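Local coordinates for RIM-binding protein, isoform F (Drosophila melanogaster, PDB 6Q9M) that couples synaptic vesicle recruitment to release sites, probably as an active-zone scaffold built around a central fibronectin type III array, at residues Thr203-Gly207 with Leu208-Pro212. Numbering follows the deposited sequence.
Sequences TLTKG and LPDPP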
ATOM      1  N   THR A 203       2.000  -3.214 -16.701  1.00 79.54           N
ATOM      2  CA  THR A 203       0.944  -2.319 -17.155  1.00 76.09           C
ATOM      3  C   THR A 203      -0.116  -3.098 -17.936  1.00 81.20           C
ATOM      4  O   THR A 203       0.101  -4.231 -18.366  1.00 79.71           O
ATOM      5  CB  THR A 203       1.511  -1.168 -17.987  1.00 81.51           C
ATOM      6  OG1 THR A 203       2.452  -1.654 -18.966  1.00 82.21           O
ATOM      7  CG2 THR A 203       2.192  -0.166 -17.068  1.00 79.19           C
ATOM      8  N   LEU A 204      -1.296  -2.496 -18.068  1.00 83.19           N
ATOM      9  CA  LEU A 204      -2.381  -3.117 -18.817  1.00 81.83           C
ATOM     10  C   LEU A 204      -2.084  -3.068 -20.317  1.00 84.11           C
ATOM     11  O   LEU A 204      -1.211  -2.335 -20.786  1.00 79.03           O
ATOM     12  CB  LEU A 204      -3.712  -2.432 -18.512  1.00 72.62           C
ATOM     13  CG  LEU A 204      -4.182  -2.356 -17.057  1.00 84.47           C
ATOM     14  CD1 LEU A 204      -5.483  -1.606 -17.009  1.00 82.30           C
ATOM     15  CD2 LEU A 204      -4.343  -3.740 -16.420  1.00 70.24           C
ATOM     16  N   THR A 205      -2.878  -3.816 -21.078  1.00 89.97           N
ATOM     17  CA  THR A 205      -2.699  -3.936 -22.521  1.00 88.41           C
ATOM     18  C   THR A 205      -3.553  -2.900 -23.238  1.00 83.35           C
ATOM     19  O   THR A 205      -4.714  -2.681 -22.887  1.00 89.73           O
ATOM     20  CB  THR A 205      -3.054  -5.343 -23.014  1.00 91.56           C
ATOM     21  OG1 THR A 205      -2.500  -6.323 -22.121  1.00 95.15           O
ATOM     22  CG2 THR A 205      -2.475  -5.577 -24.410  1.00 91.86           C
ATOM     23  N   LYS A 206      -2.955  -2.253 -24.233  1.00 91.41           N
ATOM     24  CA  LYS A 206      -3.587  -1.130 -24.915  1.00103.33           C
ATOM     25  C   LYS A 206      -4.896  -1.527 -25.587  1.00110.32           C
ATOM     26  O   LYS A 206      -5.972  -1.049 -25.210  1.00124.90           O
ATOM     27  CB  LYS A 206      -2.612  -0.551 -25.939  1.00114.76           C
ATOM     28  CG  LYS A 206      -2.019  -1.619 -26.865  1.00128.12           C
ATOM     29  CD  LYS A 206      -0.524  -1.462 -27.109  1.00135.44           C
ATOM     30  CE  LYS A 206       0.104  -2.814 -27.435  1.00138.04           C
ATOM     31  NZ  LYS A 206       0.180  -3.693 -26.219  1.00133.91           N
ATOM     32  N   GLY A 207      -4.827  -2.387 -26.599  1.00104.71           N
ATOM     33  CA  GLY A 207      -6.009  -2.662 -27.398  1.00104.87           C
ATOM     34  C   GLY A 207      -6.758  -3.949 -27.148  1.00105.22           C
ATOM     35  O   GLY A 207      -7.826  -4.160 -27.732  1.00114.83           O
ATOM     36  N   LEU A 208      -6.203  -4.824 -26.330  1.00 96.67           N
ATOM     37  CA  LEU A 208      -6.802  -6.128 -26.151  1.00 95.54           C
ATOM     38  C   LEU A 208      -6.977  -6.464 -24.677  1.00 93.94           C
ATOM     39  O   LEU A 208      -6.306  -5.879 -23.811  1.00 94.67           O
ATOM     40  CB  LEU A 208      -5.947  -7.192 -26.840  1.00 99.85           C
ATOM     41  CG  LEU A 208      -6.265  -7.440 -28.315  1.00112.38           C
ATOM     42  CD1 LEU A 208      -5.673  -6.366 -29.220  1.00124.59           C
ATOM     43  CD2 LEU A 208      -5.824  -8.800 -28.701  1.00117.26           C
ATOM     44  N   PRO A 209      -7.903  -7.372 -24.356  1.00 77.68           N
ATOM     45  CA  PRO A 209      -8.162  -7.684 -22.948  1.00 74.44           C
ATOM     46  C   PRO A 209      -6.935  -8.148 -22.185  1.00 72.83           C
ATOM     47  O   PRO A 209      -5.893  -8.469 -22.759  1.00 74.13           O
ATOM     48  CB  PRO A 209      -9.180  -8.822 -23.027  1.00 74.34           C
ATOM     49  CG  PRO A 209      -9.815  -8.708 -24.351  1.00 77.69           C
ATOM     50  CD  PRO A 209      -9.023  -7.766 -25.218  1.00 81.85           C
ATOM     51  N   ASP A 210      -7.084  -8.201 -20.886  1.00 71.03           N
ATOM     52  CA  ASP A 210      -5.988  -8.544 -20.007  1.00 79.01           C
ATOM     53  C   ASP A 210      -6.232  -9.892 -19.344  1.00 79.46           C
ATOM     54  O   ASP A 210      -7.367 -10.223 -18.975  1.00 67.40           O
ATOM     55  CB  ASP A 210      -5.809  -7.469 -18.929  1.00 88.99           C
ATOM     56  CG  ASP A 210      -4.947  -6.320 -19.406  1.00104.09           C
ATOM     57  OD1 ASP A 210      -3.782  -6.559 -19.809  1.00107.12           O
ATOM     58  OD2 ASP A 210      -5.452  -5.178 -19.411  1.00109.27           O
ATOM     59  N   PRO A 211      -5.191 -10.700 -19.201  1.00 76.21           N
ATOM     60  CA  PRO A 211      -5.374 -12.027 -18.624  1.00 73.16           C
ATOM     61  C   PRO A 211      -5.692 -11.925 -17.144  1.00 74.95           C
ATOM     62  O   PRO A 211      -5.348 -10.922 -16.491  1.00 73.85           O
ATOM     63  CB  PRO A 211      -4.022 -12.713 -18.866  1.00 79.02           C
ATOM     64  CG  PRO A 211      -3.035 -11.565 -19.091  1.00 79.75           C
ATOM     65  CD  PRO A 211      -3.818 -10.447 -19.686  1.00 74.20           C
ATOM     66  N   PRO A 212      -6.376 -12.917 -16.572  1.00 72.93           N
ATOM     67  CA  PRO A 212      -6.636 -12.901 -15.131  1.00 65.08           C
ATOM     68  C   PRO A 212      -5.362 -13.098 -14.330  1.00 79.40           C
ATOM     69  O   PRO A 212      -4.381 -13.678 -14.796  1.00 78.86           O
ATOM     70  CB  PRO A 212      -7.597 -14.080 -14.925  1.00 70.55           C
ATOM     71  CG  PRO A 212      -7.344 -14.983 -16.066  1.00 75.30           C
ATOM     72  CD  PRO A 212      -7.001 -14.079 -17.227  1.00 74.80           C
TER
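The carboxylate of D210 reaches back across a turn of the chain to T205 and takes up both its hydroxyl and its backbone amide. The hydroxyl bond is the firm one: T205 OG1 donates to D210 OD1 over 2.7 Å, arriving from above the carboxylate plane, 38° out of it. The amide of T205 adds a weak forked pair, T205 N lying 3.2 Å from D210 OD1 and 3.4 Å from D210 OD2, with the longer branch nearly straight at 171°. The L204 side chain crosses that of D210 at about a right angle, its CB 3.4 Å and its CD2 3.5 Å from D210 OD2. On T205, chi1 of -44° sets OG1 beside the backbone N, within reach of D210 OD1, while T205 CB rests 3.4 Å from L208 O. Replacing the D210 carboxylate by an alanine's methyl is likely to leave the T205 hydroxyl and amide without their shared acceptor and the turn less firmly closed. The loop links strand 198-202, outermost in its four-stranded sheet, to strand 215-219 of the following, probably immunoglobulin-like, domain. L204 pairs through its backbone with T114 and S158; D210 O accepts a bond from T284 OG1, in strand 283-286.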